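Local coordinates for putative ABC transporter amino acid-binding protein (Sinorhizobium meliloti, PDB 2Q88), which binds the compatible solute ectoine and probably delivers it, as a periplasmic substrate-binding protein, to an ABC transporter involved in osmoprotection, at residues A[61-65]-A[76-80]; A[92-96]-A[218-222]; A[124-130]-A[166-172]. The contacts are given in a common frame with arbitrary orientation. Residues are numbered along the deposited sequence.

Contact 1: A[61-65]-A[76-80]. With 4CS ((4S)-2-methyl-1,4,5,6-tetrahydropyrimidine-4-carboxylic acid), chain F.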
loop_
_atom_site.group_PDB
_atom_site.type_symbol
_atom_site.label_atom_id
_atom_site.label_comp_id
_atom_site.label_asym_id
_atom_site.label_seq_id
_atom_site.Cartn_x
_atom_site.Cartn_y
_atom_site.Cartn_z
ATOM N N TYR A 61 3.723 7.978 1.252
ATOM C CA TYR A 61 4.434 6.696 1.221
ATOM C C TYR A 61 5.946 6.855 1.298
ATOM O O TYR A 61 6.624 6.030 1.899
ATOM C CB TYR A 61 4.043 5.865 -0.003
ATOM C CG TYR A 61 2.622 5.339 0.068
ATOM C CD1 TYR A 61 2.331 4.155 0.734
ATOM C CD2 TYR A 61 1.570 6.045 -0.510
ATOM C CE1 TYR A 61 1.016 3.669 0.803
ATOM C CE2 TYR A 61 0.244 5.568 -0.437
ATOM C CZ TYR A 61 -0.015 4.377 0.210
ATOM O OH TYR A 61 -1.319 3.906 0.301
ATOM N N GLY A 62 6.461 7.929 0.708
ATOM C CA GLY A 62 7.909 8.171 0.676
ATOM C C GLY A 62 8.545 8.419 2.036
ATOM O O GLY A 62 9.767 8.292 2.198
ATOM N N ALA A 63 7.733 8.779 3.024
ATOM C CA ALA A 63 8.244 9.032 4.374
ATOM C C ALA A 63 8.284 7.792 5.278
ATOM O O ALA A 63 8.847 7.840 6.376
ATOM C CB ALA A 63 7.431 10.156 5.046
ATOM N N MET A 64 7.696 6.687 4.830
ATOM C CA MET A 64 7.464 5.547 5.710
ATOM C C MET A 64 8.724 4.794 6.111
ATOM O O MET A 64 9.017 4.644 7.308
ATOM C CB MET A 64 6.420 4.608 5.108
ATOM C CG MET A 64 5.026 5.214 5.126
ATOM S SD MET A 64 3.861 4.131 4.329
ATOM C CE MET A 64 2.369 5.124 4.368
ATOM N N ILE A 65 9.461 4.317 5.118
ATOM C CA ILE A 65 10.720 3.614 5.403
ATOM C C ILE A 65 11.701 4.491 6.205
ATOM O O ILE A 65 12.237 4.021 7.217
ATOM C CB ILE A 65 11.329 2.982 4.118
ATOM C CG1 ILE A 65 10.387 1.874 3.606
ATOM C CG2 ILE A 65 12.729 2.423 4.398
ATOM C CD1 ILE A 65 10.794 1.215 2.279
ATOM N N ILE A 76 5.343 -0.633 9.453
ATOM C CA ILE A 76 4.581 0.024 8.381
ATOM C C ILE A 76 3.471 -0.935 7.997
ATOM O O ILE A 76 3.750 -2.046 7.583
ATOM C CB ILE A 76 5.490 0.316 7.152
ATOM C CG1 ILE A 76 6.602 1.299 7.517
ATOM C CG2 ILE A 76 4.674 0.874 6.004
ATOM C CD1 ILE A 76 7.763 1.296 6.496
ATOM N N THR A 77 2.215 -0.532 8.148
ATOM C CA THR A 77 1.107 -1.421 7.817
ATOM C C THR A 77 0.162 -0.644 6.921
ATOM O O THR A 77 -0.878 -0.158 7.362
ATOM C CB THR A 77 0.385 -1.887 9.092
ATOM O OG1 THR A 77 -0.067 -0.740 9.803
ATOM C CG2 THR A 77 1.359 -2.547 10.070
ATOM N N ALA A 78 0.531 -0.534 5.650
ATOM C CA ALA A 78 -0.042 0.487 4.787
ATOM C C ALA A 78 -0.276 0.036 3.351
ATOM O O ALA A 78 -0.666 0.844 2.511
ATOM C CB ALA A 78 0.853 1.733 4.810
ATOM N N GLY A 79 -0.048 -1.243 3.068
ATOM C CA GLY A 79 -0.047 -1.709 1.689
ATOM C C GLY A 79 1.237 -1.275 0.999
ATOM O O GLY A 79 1.235 -0.974 -0.200
ATOM N N LEU A 80 2.328 -1.228 1.759
ATOM C CA LEU A 80 3.647 -0.877 1.207
ATOM C C LEU A 80 4.237 -2.090 0.489
ATOM O O LEU A 80 4.854 -2.971 1.108
ATOM C CB LEU A 80 4.589 -0.340 2.297
ATOM C CG LEU A 80 5.900 0.290 1.801
ATOM C CD1 LEU A 80 5.686 1.687 1.217
ATOM C CD2 LEU A 80 6.925 0.325 2.916
HETATM O O 4CS F . 4.086 2.194 -3.122
HETATM C C 4CS F . 3.192 1.462 -2.696
HETATM O OXT 4CS F . 3.470 0.520 -1.944
HETATM C CA 4CS F . 1.748 1.699 -3.117
HETATM C CB 4CS F . 1.379 3.169 -3.186
HETATM C CAD 4CS F . -0.070 3.314 -3.662
HETATM N NAG 4CS F . -0.965 2.534 -2.768
HETATM C CAI 4CS F . -0.503 1.399 -2.084
HETATM C CAA 4CS F . -1.443 0.615 -1.152
HETATM N N 4CS F . 0.829 0.982 -2.215
HETATM O O HOH W 1 -2.277 2.964 2.765
#

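Contact 2: A[92-96]-A[218-222]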
loop_
_atom_site.group_PDB
_atom_site.type_symbol
_atom_site.label_atom_id
_atom_site.label_comp_id
_atom_site.label_asym_id
_atom_site.label_seq_id
_atom_site.Cartn_x
_atom_site.Cartn_y
_atom_site.Cartn_z
ATOM N N TYR A 92 10.448 -7.430 6.218
ATOM C CA TYR A 92 9.057 -7.671 5.860
ATOM C C TYR A 92 8.532 -8.961 6.458
ATOM O O TYR A 92 9.265 -9.946 6.590
ATOM C CB TYR A 92 8.924 -7.787 4.341
ATOM C CG TYR A 92 8.606 -6.501 3.601
ATOM C CD1 TYR A 92 7.374 -5.870 3.752
ATOM C CD2 TYR A 92 9.517 -5.964 2.697
ATOM C CE1 TYR A 92 7.071 -4.698 3.045
ATOM C CE2 TYR A 92 9.233 -4.795 1.987
ATOM C CZ TYR A 92 8.021 -4.170 2.174
ATOM O OH TYR A 92 7.742 -3.025 1.469
ATOM N N SER A 93 7.248 -8.956 6.799
ATOM C CA SER A 93 6.530 -10.180 7.076
ATOM C C SER A 93 6.291 -10.918 5.767
ATOM O O SER A 93 6.666 -10.444 4.705
ATOM C CB SER A 93 5.165 -9.851 7.682
ATOM O OG SER A 93 4.316 -9.313 6.680
ATOM N N GLN A 94 5.641 -12.073 5.851
ATOM C CA GLN A 94 5.146 -12.788 4.674
ATOM C C GLN A 94 3.999 -11.982 4.027
ATOM O O GLN A 94 3.504 -11.045 4.651
ATOM C CB GLN A 94 4.714 -14.202 5.094
ATOM C CG GLN A 94 5.910 -15.129 5.438
ATOM C CD GLN A 94 6.880 -15.332 4.275
ATOM O OE1 GLN A 94 6.474 -15.399 3.110
ATOM N NE2 GLN A 94 8.164 -15.436 4.593
ATOM N N PRO A 95 3.610 -12.295 2.787
ATOM C CA PRO A 95 2.645 -11.475 2.055
ATOM C C PRO A 95 1.266 -11.422 2.689
ATOM O O PRO A 95 0.817 -12.389 3.302
ATOM C CB PRO A 95 2.560 -12.142 0.678
ATOM C CG PRO A 95 3.715 -13.063 0.589
ATOM C CD PRO A 95 4.064 -13.449 1.992
ATOM N N ILE A 96 0.606 -10.276 2.535
ATOM C CA ILE A 96 -0.717 -10.057 3.113
ATOM C C ILE A 96 -1.713 -9.546 2.079
ATOM O O ILE A 96 -2.691 -10.240 1.768
ATOM C CB ILE A 96 -0.641 -9.079 4.329
ATOM C CG1 ILE A 96 0.249 -9.667 5.431
ATOM C CG2 ILE A 96 -2.052 -8.796 4.866
ATOM C CD1 ILE A 96 0.565 -8.734 6.601
ATOM N N PHE A 218 5.335 -11.815 14.694
ATOM C CA PHE A 218 4.241 -11.382 13.836
ATOM C C PHE A 218 3.948 -12.470 12.790
ATOM O O PHE A 218 2.801 -12.845 12.569
ATOM C CB PHE A 218 4.644 -10.061 13.166
ATOM C CG PHE A 218 3.553 -9.413 12.359
ATOM C CD1 PHE A 218 3.415 -9.689 10.990
ATOM C CD2 PHE A 218 2.680 -8.502 12.948
ATOM C CE1 PHE A 218 2.405 -9.071 10.232
ATOM C CE2 PHE A 218 1.661 -7.884 12.193
ATOM C CZ PHE A 218 1.537 -8.169 10.835
ATOM N N ASP A 219 5.005 -12.998 12.177
ATOM C CA ASP A 219 4.875 -14.019 11.145
ATOM C C ASP A 219 4.287 -15.330 11.653
ATOM O O ASP A 219 3.530 -15.968 10.942
ATOM C CB ASP A 219 6.225 -14.276 10.477
ATOM C CG ASP A 219 6.451 -13.388 9.266
ATOM O OD1 ASP A 219 5.477 -12.763 8.810
ATOM O OD2 ASP A 219 7.555 -13.274 8.693
ATOM N N VAL A 220 4.619 -15.719 12.885
ATOM C CA VAL A 220 4.065 -16.942 13.470
ATOM C C VAL A 220 2.533 -16.823 13.548
ATOM O O VAL A 220 1.809 -17.745 13.170
ATOM C CB VAL A 220 4.717 -17.271 14.848
ATOM C CG1 VAL A 220 3.906 -18.293 15.622
ATOM C CG2 VAL A 220 6.146 -17.794 14.654
ATOM N N GLU A 221 2.049 -15.671 13.992
ATOM C CA GLU A 221 0.601 -15.427 14.102
ATOM C C GLU A 221 -0.086 -15.296 12.742
ATOM O O GLU A 221 -1.231 -15.736 12.573
ATOM C CB GLU A 221 0.313 -14.169 14.932
ATOM C CG GLU A 221 0.704 -14.243 16.413
ATOM C CD GLU A 221 0.314 -15.545 17.093
ATOM O OE1 GLU A 221 -0.884 -15.911 17.086
ATOM O OE2 GLU A 221 1.215 -16.210 17.656
ATOM N N LEU A 222 0.586 -14.649 11.798
ATOM C CA LEU A 222 0.058 -14.499 10.432
ATOM C C LEU A 222 -0.167 -15.855 9.774
ATOM O O LEU A 222 -1.181 -16.066 9.109
ATOM C CB LEU A 222 0.988 -13.629 9.578
ATOM C CG LEU A 222 0.676 -13.395 8.081
ATOM C CD1 LEU A 222 -0.692 -12.713 7.916
ATOM C CD2 LEU A 222 1.761 -12.530 7.421
#

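Contact 3: A[124-130]-A[166-172]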
loop_
_atom_site.group_PDB
_atom_site.type_symbol
_atom_site.label_atom_id
_atom_site.label_comp_id
_atom_site.label_asym_id
_atom_site.label_seq_id
_atom_site.Cartn_x
_atom_site.Cartn_y
_atom_site.Cartn_z
ATOM N N ASP A 124 2.456 15.420 -23.781
ATOM C CA ASP A 124 1.436 16.220 -23.105
ATOM C C ASP A 124 0.962 15.559 -21.832
ATOM O O ASP A 124 0.499 16.249 -20.930
ATOM C CB ASP A 124 0.224 16.463 -24.001
ATOM C CG ASP A 124 0.568 17.222 -25.248
ATOM O OD1 ASP A 124 1.588 17.959 -25.259
ATOM O OD2 ASP A 124 -0.134 17.142 -26.273
ATOM N N ALA A 125 1.088 14.229 -21.756
ATOM C CA ALA A 125 0.445 13.444 -20.700
ATOM C C ALA A 125 1.127 13.599 -19.351
ATOM O O ALA A 125 2.330 13.371 -19.213
ATOM C CB ALA A 125 0.381 11.968 -21.086
ATOM N N LYS A 126 0.351 13.991 -18.357
ATOM C CA LYS A 126 0.862 14.042 -17.000
ATOM C C LYS A 126 0.136 13.000 -16.171
ATOM O O LYS A 126 -1.093 12.889 -16.236
ATOM C CB LYS A 126 0.691 15.437 -16.405
ATOM C CG LYS A 126 1.604 16.483 -17.022
ATOM C CD LYS A 126 1.520 17.804 -16.284
ATOM C CE LYS A 126 2.312 18.879 -17.028
ATOM N NZ LYS A 126 1.993 20.241 -16.534
ATOM N N ILE A 127 0.895 12.246 -15.385
ATOM C CA ILE A 127 0.303 11.272 -14.468
ATOM C C ILE A 127 0.457 11.692 -13.009
ATOM O O ILE A 127 1.544 12.087 -12.585
ATOM C CB ILE A 127 0.900 9.866 -14.700
ATOM C CG1 ILE A 127 0.407 8.884 -13.619
ATOM C CG2 ILE A 127 2.444 9.904 -14.737
ATOM C CD1 ILE A 127 0.458 7.430 -14.034
ATOM N N GLY A 128 -0.629 11.596 -12.249
ATOM C CA GLY A 128 -0.580 11.852 -10.814
ATOM C C GLY A 128 -0.402 10.545 -10.080
ATOM O O GLY A 128 -0.955 9.521 -10.475
ATOM N N ALA A 129 0.371 10.570 -8.999
ATOM C CA ALA A 129 0.655 9.351 -8.242
ATOM C C ALA A 129 1.203 9.721 -6.873
ATOM O O ALA A 129 1.816 10.779 -6.722
ATOM C CB ALA A 129 1.667 8.494 -8.990
ATOM N N PRO A 130 1.010 8.859 -5.880
ATOM C CA PRO A 130 1.572 9.124 -4.553
ATOM C C PRO A 130 3.099 9.172 -4.587
ATOM O O PRO A 130 3.733 8.357 -5.255
ATOM C CB PRO A 130 1.054 7.964 -3.698
ATOM C CG PRO A 130 0.628 6.915 -4.651
ATOM C CD PRO A 130 0.215 7.617 -5.918
ATOM N N ARG A 166 -5.460 19.101 -14.313
ATOM C CA ARG A 166 -4.059 19.274 -13.921
ATOM C C ARG A 166 -3.229 18.011 -14.200
ATOM O O ARG A 166 -1.998 18.072 -14.359
ATOM C CB ARG A 166 -3.952 19.706 -12.452
ATOM C CG ARG A 166 -4.666 21.034 -12.138
ATOM C CD ARG A 166 -4.209 22.198 -13.000
ATOM N NE ARG A 166 -5.097 23.361 -12.917
ATOM C CZ ARG A 166 -4.837 24.540 -13.471
ATOM N NH1 ARG A 166 -3.709 24.731 -14.143
ATOM N NH2 ARG A 166 -5.699 25.542 -13.348
ATOM N N ILE A 167 -3.913 16.868 -14.260
ATOM C CA ILE A 167 -3.308 15.613 -14.699
ATOM C C ILE A 167 -4.228 14.916 -15.716
ATOM O O ILE A 167 -5.422 15.215 -15.795
ATOM C CB ILE A 167 -2.988 14.679 -13.495
ATOM C CG1 ILE A 167 -4.250 14.379 -12.674
ATOM C CG2 ILE A 167 -1.882 15.281 -12.607
ATOM C CD1 ILE A 167 -4.017 13.429 -11.506
ATOM N N ASP A 168 -3.668 13.998 -16.487
ATOM C CA ASP A 168 -4.449 13.217 -17.457
ATOM C C ASP A 168 -4.817 11.819 -16.957
ATOM O O ASP A 168 -5.730 11.172 -17.479
ATOM C CB ASP A 168 -3.691 13.113 -18.768
ATOM C CG ASP A 168 -3.426 14.462 -19.383
ATOM O OD1 ASP A 168 -4.399 15.096 -19.858
ATOM O OD2 ASP A 168 -2.289 14.980 -19.429
ATOM N N VAL A 169 -4.088 11.358 -15.955
ATOM C CA VAL A 169 -4.300 10.037 -15.390
ATOM C C VAL A 169 -3.891 10.082 -13.924
ATOM O O VAL A 169 -2.922 10.744 -13.575
ATOM C CB VAL A 169 -3.500 8.941 -16.167
ATOM C CG1 VAL A 169 -2.064 9.358 -16.415
ATOM C CG2 VAL A 169 -3.513 7.611 -15.435
ATOM N N TYR A 170 -4.630 9.382 -13.081
ATOM C CA TYR A 170 -4.225 9.202 -11.690
ATOM C C TYR A 170 -4.109 7.705 -11.433
ATOM O O TYR A 170 -5.017 6.941 -11.756
ATOM C CB TYR A 170 -5.243 9.855 -10.763
ATOM C CG TYR A 170 -4.996 9.680 -9.268
ATOM C CD1 TYR A 170 -3.760 9.964 -8.702
ATOM C CD2 TYR A 170 -6.023 9.259 -8.424
ATOM C CE1 TYR A 170 -3.545 9.817 -7.321
ATOM C CE2 TYR A 170 -5.822 9.102 -7.070
ATOM C CZ TYR A 170 -4.589 9.381 -6.520
ATOM O OH TYR A 170 -4.411 9.240 -5.160
ATOM N N SER A 171 -2.990 7.286 -10.869
ATOM C CA SER A 171 -2.721 5.866 -10.715
ATOM C C SER A 171 -2.602 5.461 -9.246
ATOM O O SER A 171 -1.855 6.078 -8.495
ATOM C CB SER A 171 -1.453 5.486 -11.473
ATOM O OG SER A 171 -1.269 4.083 -11.462
ATOM N N LEU A 172 -3.374 4.433 -8.879
ATOM C CA LEU A 172 -3.345 3.762 -7.571
ATOM C C LEU A 172 -3.628 2.284 -7.832
ATOM O O LEU A 172 -3.965 1.921 -8.968
ATOM C CB LEU A 172 -4.446 4.315 -6.655
ATOM C CG LEU A 172 -4.280 5.692 -6.005
ATOM C CD1 LEU A 172 -5.429 5.960 -5.078
ATOM C CD2 LEU A 172 -2.965 5.804 -5.267
#

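Contact 1: A[61-65]-A[76-80]
Three m rotamers on the segment 61-65 bring Tyr61, Met64 and Ile65 onto the loop 76-80 without a single direct hydrogen bond. Met64 takes chi1 m and is extended beyond CB (t, t), so its methyl lies 3.7 Å (CE to CB) from Ala78 and its SD 3.8 Å from Ile76 CG2. Ile65, whose CA-CB bond points sideways, still packs through CG1, 3.9 Å from both Ile76 CD1 and Leu80 CD2. Leu80 (t, p) also sets CD1 4.2 Å from Tyr61 CD1, at the ring edge. Ectoine CB lies over one face of the same ring. Tyr61 OH hydrogen-bonds Glu22, and a water donates to both Tyr61 OH (2.8 Å) and Ala78 O (2.7 Å). Gly79, at positive phi, brings its O within 2.8 Å of ectoine N; an ideal CB there would clash with the ligand methyl CAA. The chemistry is therefore split: an apolar interior behind the pocket wall, with an aromatic face and a backbone carbonyl presented to the solute.

Contact 2: A[92-96]-A[218-222]
This is a loop-on-helix contact in a two-lobed solute-binding protein: the loop leading into strand 98-106, which pairs with strand 169-173 of the other lobe, lies against helix 212-228 in the lobe that holds helix 37-48. The closest CA pair, Ser93 and Asp219, is 5.8 Å apart, and 264 Å² is buried in all. Its one direct hydrogen bond runs from Gln94 N to Asp219 OD1 (3.0 Å, 162°). Ser93 OG donates to the O of the next residue, Gln94 (2.8 Å), while Ser93 CB sits 3.7 Å from Phe218 CD1. One helical turn on from Phe218, Leu222 reaches the loop with CD2, 3.6 Å from Gln94 O and 3.8 Å from Ile96 CG1; Ile96 CD1 meets the edge of the Phe218 ring, 4.1 Å from CE1. Phe218 and Leu222 also touch Ile45 of helix 37-48, and Phe231 of helix 230-235 covers Ile96 and Leu222. The polar end of Gln94 is bonded to Arg250 N. About half of the buried surface thus comes from Phe218, Leu222 and Ile96, most of the rest from Asp219, Ser93 and Gln94, and the Asp219 carboxylate adds a directional bond to the loop backbone.

Contact 3: A[124-130]-A[166-172]
Arg166 opens the second segment at the periphery: its CA-CB bond points away, and its O lies 4.0 Å from Lys126 CD. Ile167 follows, directing CD1 to 3.8 Å from Gly128 CA; an ideal CB on Gly128 would come 2.6 Å from that methyl, so this close approach depends on the absence of a side chain. Asp168 pairs twice with Lys126: its N donates to Lys126 O (2.8 Å, 159°), and its OD2 accepts from Lys126 N (3.0 Å, 163°). Strand 169-172 runs parallel to strand 127-129, the short axes approaching to 4.6 Å at 31°. At Val169, N makes a weak bond to Lys126 O (3.4 Å, 139°) and O receives Gly128 N (2.8 Å, 172°), while CG1 packs 3.5 Å from Ile127 CB. Those two side chains share a sheet face, covered by Ile119 of helix 116-121. Tyr170 faces the other way, its CD1 3.3 Å from Gly128 O. Ser171 N donates to Gly128 O (3.0 Å, 162°); its hydroxyl is held by Tyr116 and Ala102, and its CB touches Ile127 CD1 (3.7 Å). Leu172 ends the walk with CD2 3.7 Å from Pro130 CD. The 35 residues between the segments include helices 134-141 and 155-164, and on its far edge strand 127-129 also pairs with strand 149-151, giving parallel sheet with helical cover, as in the α/β lobes of this binding-protein superfamily. Backbone bonds at Gly128 N and O fix the register, Lys126 O is shared by two amides, the Asp168 carboxylate extends the pairing, and the sheet thereby delivers Pro130 to the ectoine pocket.

Overall arrangement
Ectoine lies between contacts 1 and 3, whose centres are 21 Å apart. Contact 1 gives the pocket Tyr61, Ala78, Gly79 and Leu80; contact 3 gives Pro130, whose side chain is about 4 Å from the ligand at the nearest atoms. The two meet directly, with Tyr61 CD2 3.8 Å from Pro130 CB, consistent with the closed, ligand-bound state known for this family. Contact 2 lies behind contact 1, centres 16 Å apart, and is tied to it by a probable hydrogen bond between Leu80 O and Tyr92 OH (2.9 Å). Contacts 2 and 3 lie on opposite sides of the chain's centre, 33 Å between centres, although 124-130 and 166-172 are nested in sequence between 92-96 and 218-222.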